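Long-range contacts in putative alpha-N-acetylgalactosaminidase (Bacillus halodurans C-125, PDB 3CC1), which probably acts as a glycoside hydrolase that removes terminal alpha-linked N-acetylgalactosamine residues from glycoconjugates: residues A[35-39]-A[103-108]; A[56-60]-A[70-74]; A[94-100]-A[174-178]; A[153-157]-A[197-201]; A[309-315]-A[338-344]. All coordinates share one frame. Numbering follows the deposited sequence.

Interaction 1. Residues A[35-39]-A[103-108]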
# COMPACT_ATOMS: atom_id res chain seq x y z
N ALA A 35 33.34 -26.13 7.14
CA ALA A 35 34.49 -25.67 6.36
C ALA A 35 35.03 -26.83 5.51
O ALA A 35 35.35 -26.67 4.33
CB ALA A 35 35.56 -25.11 7.27
N GLU A 36 35.11 -28.00 6.13
CA GLU A 36 35.59 -29.20 5.43
C GLU A 36 34.64 -29.60 4.33
O GLU A 36 35.06 -29.94 3.24
CB GLU A 36 35.83 -30.37 6.39
CG GLU A 36 37.08 -30.16 7.23
CD GLU A 36 37.17 -31.08 8.46
OE1 GLU A 36 36.27 -31.94 8.64
OE2 GLU A 36 38.12 -30.92 9.27
N TYR A 37 33.35 -29.51 4.59
CA TYR A 37 32.38 -29.84 3.56
C TYR A 37 32.55 -28.87 2.41
O TYR A 37 32.62 -29.27 1.27
CB TYR A 37 30.96 -29.79 4.09
CG TYR A 37 29.91 -30.20 3.09
CD1 TYR A 37 29.42 -29.30 2.16
CD2 TYR A 37 29.34 -31.45 3.13
CE1 TYR A 37 28.46 -29.66 1.26
CE2 TYR A 37 28.37 -31.83 2.22
CZ TYR A 37 27.92 -30.94 1.31
OH TYR A 37 26.93 -31.28 0.46
N MSE A 38 32.63 -27.59 2.72
CA MSE A 38 32.74 -26.59 1.69
C MSE A 38 33.99 -26.82 0.83
O MSE A 38 33.98 -26.68 -0.38
CB MSE A 38 32.80 -25.21 2.29
CG MSE A 38 32.88 -24.11 1.23
SE MSE A 38 32.83 -22.32 2.03
CE MSE A 38 31.06 -22.40 2.63
N ALA A 39 35.06 -27.21 1.50
CA ALA A 39 36.33 -27.41 0.84
C ALA A 39 36.19 -28.59 -0.11
O ALA A 39 36.74 -28.60 -1.20
CB ALA A 39 37.43 -27.71 1.88
N ILE A 103 41.07 -22.96 8.53
CA ILE A 103 40.16 -22.60 7.44
C ILE A 103 41.00 -22.23 6.21
O ILE A 103 40.69 -22.67 5.10
CB ILE A 103 39.17 -21.48 7.84
CG1 ILE A 103 38.13 -22.03 8.87
CG2 ILE A 103 38.44 -20.93 6.60
CD1 ILE A 103 37.35 -20.96 9.56
N HIS A 104 42.05 -21.44 6.42
CA HIS A 104 42.96 -21.03 5.36
C HIS A 104 43.67 -22.24 4.74
O HIS A 104 43.88 -22.27 3.55
CB HIS A 104 44.00 -20.04 5.85
CG HIS A 104 43.43 -18.72 6.26
ND1 HIS A 104 44.03 -17.92 7.20
CD2 HIS A 104 42.31 -18.07 5.86
CE1 HIS A 104 43.31 -16.81 7.35
NE2 HIS A 104 42.26 -16.88 6.56
N ASP A 105 43.98 -23.23 5.57
CA ASP A 105 44.63 -24.45 5.12
C ASP A 105 43.72 -25.25 4.23
O ASP A 105 44.19 -26.04 3.44
CB ASP A 105 45.05 -25.35 6.29
CG ASP A 105 46.25 -24.79 7.06
OD1 ASP A 105 46.98 -23.92 6.52
OD2 ASP A 105 46.44 -25.21 8.21
N LEU A 106 42.41 -25.04 4.35
CA LEU A 106 41.42 -25.66 3.42
C LEU A 106 41.20 -24.81 2.13
O LEU A 106 40.39 -25.15 1.26
CB LEU A 106 40.08 -25.89 4.13
CG LEU A 106 40.06 -26.93 5.25
CD1 LEU A 106 38.77 -26.82 6.13
CD2 LEU A 106 40.23 -28.32 4.64
N GLY A 107 41.93 -23.70 2.02
CA GLY A 107 41.79 -22.78 0.92
C GLY A 107 40.55 -21.89 1.02
O GLY A 107 40.03 -21.42 0.01
N LEU A 108 40.06 -21.70 2.24
CA LEU A 108 38.84 -20.93 2.47
C LEU A 108 39.19 -19.67 3.25
O LEU A 108 40.33 -19.44 3.62
CB LEU A 108 37.80 -21.79 3.19
CG LEU A 108 37.30 -23.09 2.54
CD1 LEU A 108 36.33 -23.78 3.49
CD2 LEU A 108 36.63 -22.83 1.17
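Two neighbouring outer helices of the TIM barrel meet here: 28-41, represented by Ala35 to Ala39, and the C-terminal end of 97-105 with the turn that follows it. The side-chain contact is made of apolar groups, and the rotamers of two leucines decide its shape. Leu106 (chi1 m, chi2 t) stretches across to the helix so that CD1 lies 3.8 Å from Ala35 CB and 3.9 Å from the aliphatic CG of Glu36, while Leu106 CB rests 3.9 Å from Ala39 CB. Leu108, in the same mt conformation, takes the inner side, with CD1 4.1 Å from Ala35 CB and 4.4 Å from Ala39 CB. The small side chains of Ala35 and Ala39, one turn apart, let the leucines come this close. Selenomethionine Met38 runs out extended through chi1 and chi2, then bends at chi3 (m), placing SE 3.9 Å from Leu108 CD2. Between the leucines, Gly107 has positive phi and ends helix 97-105 in a Schellman motif, with Gly107 N bonded to His104 O and Leu108 N to Ile103 O; this turn presents both leucines to the same helix. Ala35, Met38, Ile103 and Leu108 also touch Ile50 of barrel strand 49-52, so the helix pair is seated on the sheet. The tightest approach is to the backbone: Leu108 CD1 lies 3.2 Å from Ala35 O.

Interaction 2. Residues A[56-60]-A[70-74]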
# COMPACT_ATOMS: atom_id res chain seq x y z
N TRP A 56 29.80 -14.84 19.62
CA TRP A 56 30.89 -15.77 19.73
C TRP A 56 31.72 -15.57 21.00
O TRP A 56 32.54 -16.42 21.32
CB TRP A 56 31.79 -15.72 18.47
CG TRP A 56 32.15 -14.32 18.01
CD1 TRP A 56 31.54 -13.62 17.04
CD2 TRP A 56 33.22 -13.48 18.50
NE1 TRP A 56 32.11 -12.38 16.90
CE2 TRP A 56 33.16 -12.28 17.78
CE3 TRP A 56 34.20 -13.63 19.48
CZ2 TRP A 56 34.04 -11.24 18.00
CZ3 TRP A 56 35.08 -12.61 19.69
CH2 TRP A 56 34.99 -11.42 18.96
N TYR A 57 31.41 -14.49 21.76
CA TYR A 57 32.14 -14.02 22.95
C TYR A 57 31.33 -14.22 24.23
O TYR A 57 31.74 -13.80 25.30
CB TYR A 57 32.53 -12.53 22.78
CG TYR A 57 31.37 -11.73 22.22
CD1 TYR A 57 30.29 -11.39 23.04
CD2 TYR A 57 31.31 -11.40 20.87
CE1 TYR A 57 29.20 -10.70 22.52
CE2 TYR A 57 30.24 -10.71 20.35
CZ TYR A 57 29.17 -10.39 21.19
OH TYR A 57 28.09 -9.69 20.70
N GLU A 58 30.18 -14.89 24.10
CA GLU A 58 29.19 -14.96 25.17
C GLU A 58 28.94 -16.40 25.63
O GLU A 58 28.06 -17.06 25.09
CB GLU A 58 27.85 -14.35 24.70
CG GLU A 58 26.82 -14.14 25.82
CD GLU A 58 25.88 -12.92 25.53
OE1 GLU A 58 26.26 -12.05 24.70
OE2 GLU A 58 24.79 -12.82 26.15
N PRO A 59 29.74 -16.90 26.58
CA PRO A 59 29.47 -18.25 27.06
C PRO A 59 28.27 -18.15 27.97
O PRO A 59 27.96 -17.07 28.52
CB PRO A 59 30.73 -18.61 27.86
CG PRO A 59 31.18 -17.29 28.41
CD PRO A 59 30.90 -16.30 27.28
N THR A 60 27.59 -19.25 28.16
CA THR A 60 26.44 -19.21 29.05
C THR A 60 26.84 -19.63 30.47
O THR A 60 27.92 -20.18 30.67
CB THR A 60 25.32 -20.09 28.50
OG1 THR A 60 25.81 -21.42 28.40
CG2 THR A 60 24.89 -19.64 27.10
N ALA A 70 31.95 -10.91 35.30
CA ALA A 70 32.35 -10.35 33.99
C ALA A 70 32.01 -11.40 32.93
O ALA A 70 32.87 -12.14 32.52
CB ALA A 70 33.84 -10.09 33.95
N PRO A 71 30.74 -11.50 32.54
CA PRO A 71 30.29 -12.71 31.85
C PRO A 71 30.71 -12.85 30.38
O PRO A 71 30.81 -14.00 29.89
CB PRO A 71 28.77 -12.65 32.00
CG PRO A 71 28.45 -11.28 32.29
CD PRO A 71 29.63 -10.71 33.08
N LEU A 72 30.96 -11.75 29.69
CA LEU A 72 31.48 -11.84 28.30
C LEU A 72 33.00 -12.02 28.34
O LEU A 72 33.71 -11.44 29.20
CB LEU A 72 31.13 -10.62 27.44
CG LEU A 72 29.67 -10.22 27.29
CD1 LEU A 72 29.55 -9.06 26.24
CD2 LEU A 72 28.80 -11.38 26.95
N CYS A 73 33.50 -12.84 27.42
CA CYS A 73 34.94 -13.06 27.31
C CYS A 73 35.53 -11.82 26.68
O CYS A 73 35.11 -11.41 25.63
CB CYS A 73 35.24 -14.26 26.43
SG CYS A 73 34.61 -15.77 27.12
N MSE A 74 36.48 -11.22 27.37
CA MSE A 74 36.94 -9.91 26.97
C MSE A 74 38.37 -9.70 27.47
O MSE A 74 38.67 -10.11 28.58
CB MSE A 74 36.03 -8.83 27.60
CG MSE A 74 36.10 -7.44 26.93
SE MSE A 74 34.96 -6.18 27.90
CE MSE A 74 35.93 -5.90 29.52
O HOH W 1 28.48 -14.65 28.79
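Neither segment is a regular strand; both belong to the long excursion that leaves the TIM barrel after strand 49-52 and returns at helix 97-105. Their backbones come within 5.0 Å at the CA atoms of Glu58 and Leu72 and 5.3 Å at those of Tyr57 and Cys73. One direct hydrogen bond joins them, Cys73 N to Tyr57 O at 2.9 Å and nearly straight (165°), and Leu72 CA adds a CA-H...O contact to Tyr57 O at 3.6 Å. Further along, a water bridges the carbonyls, donating to Pro59 O at 2.5 Å and Pro71 O at 2.7 Å, so the two segments stay linked there through the water.

Among the side chains, Leu72 and Tyr57 are the most covered: Leu72 CD1 lies 4.0 Å from Tyr57 CD1, and Leu72 CD2 is 3.5 Å from Glu58 OE1. The Tyr57 hydroxyl is hydrogen-bonded to Asp151, and Glu58 OE2 to a bound glycerol, probably from the crystallisation liquor. Pro71 and Thr60 also pack on Phe69 and Tyr153 of a second subunit, which places this loop at a subunit interface. Pro59 CD touches both Pro71 O, at 3.5 Å, and Cys73 SG, at 3.8 Å.

Interaction 3. Residues A[94-100]-A[174-178]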
# COMPACT_ATOMS: atom_id res chain seq x y z
N ALA A 94 45.29 -17.45 22.13
CA ALA A 94 45.32 -17.78 20.70
C ALA A 94 44.20 -17.07 19.89
O ALA A 94 44.36 -16.73 18.70
CB ALA A 94 45.27 -19.31 20.52
N GLY A 95 43.08 -16.82 20.55
CA GLY A 95 41.94 -16.20 19.89
C GLY A 95 41.49 -17.06 18.73
O GLY A 95 41.56 -18.29 18.78
N PHE A 96 41.07 -16.41 17.66
CA PHE A 96 40.58 -17.12 16.48
C PHE A 96 41.73 -17.51 15.52
O PHE A 96 41.48 -18.03 14.46
CB PHE A 96 39.54 -16.28 15.72
CG PHE A 96 38.12 -16.41 16.25
CD1 PHE A 96 37.59 -17.63 16.59
CD2 PHE A 96 37.31 -15.28 16.34
CE1 PHE A 96 36.28 -17.73 17.03
CE2 PHE A 96 36.00 -15.38 16.79
CZ PHE A 96 35.49 -16.61 17.13
N LYS A 97 42.98 -17.28 15.90
CA LYS A 97 44.10 -17.55 14.96
C LYS A 97 44.16 -19.03 14.55
O LYS A 97 44.28 -19.33 13.40
CB LYS A 97 45.43 -17.03 15.49
CG LYS A 97 46.65 -17.16 14.51
CD LYS A 97 46.36 -16.51 13.18
CE LYS A 97 47.61 -16.37 12.26
NZ LYS A 97 47.15 -15.69 10.93
N PRO A 98 44.01 -19.98 15.49
CA PRO A 98 44.08 -21.37 15.08
C PRO A 98 42.93 -21.78 14.14
O PRO A 98 43.13 -22.56 13.21
CB PRO A 98 44.02 -22.13 16.40
CG PRO A 98 44.57 -21.17 17.40
CD PRO A 98 44.09 -19.82 16.94
N LEU A 99 41.76 -21.25 14.38
CA LEU A 99 40.58 -21.58 13.60
C LEU A 99 40.72 -21.02 12.19
O LEU A 99 40.48 -21.72 11.25
CB LEU A 99 39.30 -21.07 14.30
CG LEU A 99 37.95 -21.38 13.64
CD1 LEU A 99 37.79 -22.87 13.29
CD2 LEU A 99 36.84 -20.89 14.53
N SER A 100 41.18 -19.79 12.07
CA SER A 100 41.36 -19.17 10.78
C SER A 100 42.47 -19.86 10.02
O SER A 100 42.36 -20.03 8.83
CB SER A 100 41.57 -17.65 10.88
OG SER A 100 42.86 -17.30 11.32
N ALA A 174 42.94 -8.69 12.63
CA ALA A 174 44.04 -8.95 11.69
C ALA A 174 44.99 -9.98 12.27
O ALA A 174 45.46 -10.88 11.56
CB ALA A 174 44.77 -7.67 11.32
N GLN A 175 45.26 -9.84 13.56
CA GLN A 175 46.09 -10.76 14.31
C GLN A 175 45.53 -12.16 14.18
O GLN A 175 46.26 -13.11 13.89
CB GLN A 175 46.12 -10.34 15.79
CG GLN A 175 47.08 -11.13 16.65
CD GLN A 175 46.96 -10.80 18.13
OE1 GLN A 175 46.71 -11.67 18.96
NE2 GLN A 175 47.17 -9.53 18.46
N TRP A 176 44.21 -12.26 14.33
CA TRP A 176 43.50 -13.54 14.27
C TRP A 176 43.37 -14.11 12.85
O TRP A 176 42.86 -15.21 12.66
CB TRP A 176 42.11 -13.45 14.87
CG TRP A 176 42.07 -13.19 16.31
CD1 TRP A 176 43.06 -13.41 17.20
CD2 TRP A 176 40.93 -12.75 17.07
NE1 TRP A 176 42.64 -13.07 18.46
CE2 TRP A 176 41.33 -12.67 18.40
CE3 TRP A 176 39.62 -12.41 16.72
CZ2 TRP A 176 40.47 -12.24 19.41
CZ3 TRP A 176 38.78 -12.00 17.70
CH2 TRP A 176 39.21 -11.90 19.04
N GLY A 177 43.82 -13.37 11.84
CA GLY A 177 43.70 -13.83 10.46
C GLY A 177 42.30 -13.78 9.87
O GLY A 177 41.97 -14.56 8.96
N VAL A 178 41.48 -12.86 10.39
CA VAL A 178 40.12 -12.63 9.91
C VAL A 178 40.17 -12.00 8.51
O VAL A 178 41.00 -11.13 8.24
CB VAL A 178 39.32 -11.72 10.89
CG1 VAL A 178 37.99 -11.30 10.29
CG2 VAL A 178 39.10 -12.43 12.26
O HOH W 2 46.33 -14.43 18.12
O HOH W 3 47.39 -13.01 10.94
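Ala94 opens a type II' turn closed by Lys97 N to Ala94 O (3.2 Å), leading into outer helix 97-105 of the TIM barrel. Its carbonyl also receives a water that donates to Gln175 OE1, a bridge between the segments. Gly95, with positive phi, lies against the indole, CA 3.5 Å from Trp176 NE1; a CB here would collide with that nitrogen. Phe96 sends its ring edge toward the face of the Trp176 six-membered ring in an offset edge-to-face pair, with centroids 5.5 Å apart and planes at 86°. Phe87 and Phe110 also meet the Phe96 ring edge-to-face. Lys97 lays CD 3.5 Å from Gln175 O, its NZ reaching Ala174 O through a water, while Lys97 CA makes a CA-H...O contact of 3.5 Å with Trp176 O. One turn on, Ser100 OG donates a very short hydrogen bond of 2.5 Å to Trp176 O. That carbonyl lies just beyond helix 162-175, which ends in a Schellman motif at Gly177; a CB on Gly177 would clash with Ser100 OG. The chemistry implies a joint set by close fit: two glycines admit the indole and the hydroxyl, and polar groups of helix 97-105 satisfy carbonyls at the end of helix 162-175.

Interaction 4. Residues A[153-157]-A[197-201]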
# COMPACT_ATOMS: atom_id res chain seq x y z
N TYR A 153 27.48 -0.59 24.23
CA TYR A 153 27.10 0.81 24.09
C TYR A 153 27.77 1.30 22.80
O TYR A 153 28.78 0.75 22.36
CB TYR A 153 27.61 1.67 25.24
CG TYR A 153 26.92 1.44 26.57
CD1 TYR A 153 25.56 1.63 26.70
CD2 TYR A 153 27.65 1.06 27.69
CE1 TYR A 153 24.94 1.46 27.93
CE2 TYR A 153 27.04 0.88 28.92
CZ TYR A 153 25.70 1.08 29.03
OH TYR A 153 25.08 0.86 30.25
N GLY A 154 27.16 2.31 22.19
CA GLY A 154 27.81 3.06 21.16
C GLY A 154 29.12 3.69 21.59
O GLY A 154 29.32 4.05 22.75
N VAL A 155 30.00 3.83 20.62
CA VAL A 155 31.20 4.61 20.76
C VAL A 155 30.90 6.01 20.22
O VAL A 155 30.33 6.19 19.13
CB VAL A 155 32.38 3.97 20.01
CG1 VAL A 155 33.59 4.90 19.97
CG2 VAL A 155 32.75 2.63 20.65
N ASP A 156 31.25 7.01 21.01
CA ASP A 156 31.00 8.40 20.67
C ASP A 156 32.11 8.96 19.77
O ASP A 156 33.23 9.20 20.21
CB ASP A 156 30.92 9.20 21.96
CG ASP A 156 30.56 10.65 21.74
OD1 ASP A 156 30.67 11.21 20.61
OD2 ASP A 156 30.16 11.24 22.76
N PRO A 157 31.78 9.20 18.50
CA PRO A 157 32.80 9.59 17.54
C PRO A 157 33.33 10.98 17.77
O PRO A 157 34.27 11.38 17.09
CB PRO A 157 32.08 9.52 16.19
CG PRO A 157 30.64 9.47 16.50
CD PRO A 157 30.49 8.92 17.86
N GLU A 197 28.89 8.63 11.52
CA GLU A 197 30.25 8.97 11.97
C GLU A 197 30.97 7.77 12.59
O GLU A 197 32.17 7.63 12.46
CB GLU A 197 30.24 10.15 12.94
CG GLU A 197 29.86 11.47 12.28
CD GLU A 197 30.80 11.82 11.10
OE1 GLU A 197 32.03 11.57 11.19
OE2 GLU A 197 30.30 12.33 10.07
N GLU A 198 30.21 6.90 13.25
CA GLU A 198 30.75 5.68 13.83
C GLU A 198 31.17 4.74 12.69
O GLU A 198 32.23 4.11 12.75
CB GLU A 198 29.75 5.01 14.78
CG GLU A 198 30.37 4.03 15.72
CD GLU A 198 29.49 3.57 16.90
OE1 GLU A 198 28.29 3.91 16.98
OE2 GLU A 198 30.03 2.82 17.75
N ILE A 199 30.38 4.70 11.62
CA ILE A 199 30.76 3.95 10.40
C ILE A 199 32.07 4.42 9.81
O ILE A 199 32.89 3.62 9.40
CB ILE A 199 29.66 4.01 9.26
CG1 ILE A 199 28.43 3.15 9.66
CG2 ILE A 199 30.25 3.56 7.89
CD1 ILE A 199 27.19 3.54 8.88
N LYS A 200 32.26 5.72 9.74
CA LYS A 200 33.50 6.26 9.17
C LYS A 200 34.72 5.78 9.97
O LYS A 200 35.76 5.44 9.39
CB LYS A 200 33.46 7.79 9.08
CG LYS A 200 32.35 8.37 8.17
CD LYS A 200 32.51 9.90 8.09
CE LYS A 200 31.38 10.64 7.37
NZ LYS A 200 31.80 12.07 7.03
N MSE A 201 34.58 5.70 11.29
CA MSE A 201 35.69 5.22 12.14
C MSE A 201 36.00 3.74 11.87
O MSE A 201 37.15 3.36 11.82
CB MSE A 201 35.37 5.38 13.63
CG MSE A 201 35.41 6.82 14.07
SE MSE A 201 35.32 7.05 16.00
CE MSE A 201 33.75 6.00 16.41
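Helix 196-208, an outer helix of the TIM barrel, is joined here to the end of strand 152-155, the central strand of a small antiparallel sheet built from an excursion of the barrel. Strand 153-155 and helix 197-201 cross at 69°, their axes 9.9 Å apart at closest approach, a gap bridged by side chains from the helix.

The polar link is one hydrogen bond: Val155 N donates to Glu198 OE2 at 3.0 Å with an angle of 160°. Glu198 is extended through chi1 and chi2 (both t), which carries its carboxylate over to the strand. The buried charge is well provided for, since OE2 also bonds the Tyr166 hydroxyl of helix 162-175 and OE1 forms a salt bridge with Arg116. At the exposed side, Glu197 OE2 and Lys200 NZ make a weak salt bridge of 3.4 Å within the helix itself.

The apolar part centres on selenomethionine Met201, whose methyl group is placed between two residues of the other segment: CE lies 3.7 Å from Val155 CG1 and 3.9 Å from Pro157 CB. Val155 and Met201 both touch Ala162 and Tyr166 as well, so helix 162-175 completes this packing. Pro157 directs its ring at the first turn of the helical segment, where Pro157 CG sits 3.6 Å from Glu197 CB.

Interaction 5. Residues A[309-315]-A[338-344]. Unlike the reference sequence in segment 309-315: His312 (reference Arg).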
# COMPACT_ATOMS: atom_id res chain seq x y z
N ALA A 309 20.25 -14.38 -7.02
CA ALA A 309 21.22 -14.43 -8.15
C ALA A 309 21.16 -13.18 -9.02
O ALA A 309 22.16 -12.52 -9.23
CB ALA A 309 20.99 -15.68 -9.02
N ILE A 310 19.96 -12.83 -9.47
CA ILE A 310 19.77 -11.79 -10.48
C ILE A 310 20.02 -10.40 -9.90
O ILE A 310 20.36 -9.49 -10.64
CB ILE A 310 18.35 -11.86 -11.10
CG1 ILE A 310 18.33 -11.20 -12.50
CG2 ILE A 310 17.31 -11.22 -10.17
CD1 ILE A 310 18.57 -12.14 -13.62
N CYS A 311 19.95 -10.24 -8.58
CA CYS A 311 20.25 -8.92 -8.01
C CYS A 311 21.65 -8.77 -7.36
O CYS A 311 21.99 -7.71 -6.83
CB CYS A 311 19.11 -8.44 -7.11
SG CYS A 311 19.15 -9.10 -5.50
N HIS A 312 22.48 -9.81 -7.46
CA HIS A 312 23.85 -9.80 -6.91
C HIS A 312 23.87 -9.78 -5.37
O HIS A 312 24.73 -9.16 -4.78
CB HIS A 312 24.65 -8.60 -7.42
CG HIS A 312 25.03 -8.67 -8.87
ND1 HIS A 312 25.65 -9.77 -9.43
CD2 HIS A 312 24.94 -7.76 -9.87
CE1 HIS A 312 25.90 -9.54 -10.70
NE2 HIS A 312 25.50 -8.31 -10.99
N SER A 313 22.95 -10.47 -4.73
CA SER A 313 23.00 -10.59 -3.29
C SER A 313 24.19 -11.51 -2.90
O SER A 313 24.46 -12.52 -3.60
CB SER A 313 21.69 -11.19 -2.76
OG SER A 313 21.66 -11.24 -1.32
N PRO A 314 24.87 -11.19 -1.79
CA PRO A 314 25.71 -12.25 -1.22
C PRO A 314 24.92 -13.52 -1.05
O PRO A 314 23.73 -13.48 -0.83
CB PRO A 314 26.13 -11.71 0.15
CG PRO A 314 25.88 -10.27 0.10
CD PRO A 314 24.86 -9.98 -0.96
N LEU A 315 25.62 -14.64 -1.20
CA LEU A 315 25.04 -15.97 -1.06
C LEU A 315 25.67 -16.61 0.17
O LEU A 315 26.76 -17.15 0.09
CB LEU A 315 25.34 -16.83 -2.32
CG LEU A 315 24.76 -16.30 -3.64
CD1 LEU A 315 25.06 -17.29 -4.86
CD2 LEU A 315 23.26 -15.97 -3.55
N LEU A 338 25.20 -19.49 -10.56
CA LEU A 338 26.24 -18.81 -9.82
C LEU A 338 26.89 -17.77 -10.69
O LEU A 338 27.29 -16.70 -10.25
CB LEU A 338 27.29 -19.80 -9.34
CG LEU A 338 26.83 -20.86 -8.31
CD1 LEU A 338 28.00 -21.82 -7.95
CD2 LEU A 338 26.18 -20.17 -7.09
N SER A 339 27.00 -18.08 -11.97
CA SER A 339 27.58 -17.13 -12.88
C SER A 339 26.72 -15.84 -13.06
O SER A 339 27.24 -14.73 -13.25
CB SER A 339 27.84 -17.83 -14.20
OG SER A 339 28.13 -16.84 -15.15
N ILE A 340 25.40 -15.98 -12.94
CA ILE A 340 24.52 -14.79 -12.93
C ILE A 340 24.89 -13.91 -11.73
O ILE A 340 25.15 -12.71 -11.88
CB ILE A 340 23.01 -15.16 -12.94
CG1 ILE A 340 22.69 -15.93 -14.21
CG2 ILE A 340 22.13 -13.92 -12.81
CD1 ILE A 340 21.40 -16.69 -14.22
N ASN A 341 24.94 -14.53 -10.55
CA ASN A 341 25.24 -13.79 -9.29
C ASN A 341 26.65 -13.18 -9.30
O ASN A 341 26.89 -12.05 -8.81
CB ASN A 341 25.11 -14.74 -8.10
CG ASN A 341 25.44 -14.06 -6.77
OD1 ASN A 341 26.56 -14.15 -6.27
ND2 ASN A 341 24.46 -13.39 -6.20
N GLN A 342 27.58 -13.91 -9.90
CA GLN A 342 29.00 -13.55 -9.79
C GLN A 342 29.56 -12.73 -10.98
O GLN A 342 30.60 -12.05 -10.84
CB GLN A 342 29.87 -14.80 -9.64
CG GLN A 342 29.72 -15.56 -8.31
CD GLN A 342 30.28 -14.77 -7.14
OE1 GLN A 342 31.48 -14.64 -7.01
NE2 GLN A 342 29.40 -14.19 -6.33
N LYS A 343 28.89 -12.83 -12.13
CA LYS A 343 29.44 -12.27 -13.37
C LYS A 343 28.53 -11.35 -14.19
O LYS A 343 29.00 -10.61 -15.04
CB LYS A 343 29.92 -13.42 -14.27
CG LYS A 343 31.08 -14.23 -13.69
CD LYS A 343 32.38 -13.42 -13.67
CE LYS A 343 33.54 -14.13 -12.92
NZ LYS A 343 33.57 -13.81 -11.46
N SER A 344 27.22 -11.41 -13.96
CA SER A 344 26.30 -10.64 -14.82
C SER A 344 26.33 -9.13 -14.50
O SER A 344 26.76 -8.70 -13.43
CB SER A 344 24.88 -11.21 -14.74
OG SER A 344 24.26 -10.91 -13.53
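His312 and Asn341 tie the end of helix 298-310 to helix 335-343, at the closing part of the TIM barrel where the chain passes on to the C-terminal beta domain. His312 ND1 donates to Asn341 O at 2.7 Å, and in return Asn341 ND2 donates to Ser313 O, also at 2.7 Å and at 160°. The other imidazole nitrogen, His312 NE2, makes a weak bond of 2.8 Å to Ser344 O, so the ring spans the C-terminal end of the second helix. His312, which differs from the reference sequence's Arg, has positive phi and closes helix 298-310 in a Schellman motif. Ser344 OG bonds back to Ile340 O at 2.6 Å, and Gln342 NE2 holds Asn341 OD1 at 2.8 Å.

Farther out the backbones nearly touch: Ala309 and Asn341 have CA atoms 4.2 Å apart, and Asn341 CA makes a CA-H...O contact of 3.3 Å with Ala309 O. Ile340 CG2 packs 4.1 Å from Ile310 CD1, while Ile310 and Ser344 both touch strand 356-362 of the beta domain. At the far side Leu315, entering barrel strand 315-317, places CD1 3.8 Å from Leu338 CD2.

How the interactions relate
From the N terminus, interaction 1 closes a long loop, bringing helix 28-41 against the end of helix 97-105. Interaction 2 is nested inside that loop, fastening the excursion after strand 49-52. Interaction 3 closes the loop from 94-100 to 174-178, joining helices 97-105 and 162-175, and crosses interaction 1; the two touch where His104 meets Gly177. Interaction 3 also touches interaction 2, through Trp56 on Phe96 and Trp176. Interaction 4 closes the loop from 153-157 to 197-201 and crosses interaction 3, joining strand 152-155 to helix 196-208. Interaction 5 follows in series, on the opposite side of the chain's centre from interactions 2 and 4, closing the short loop from 309-315 to 338-344 beside the C-terminal beta domain.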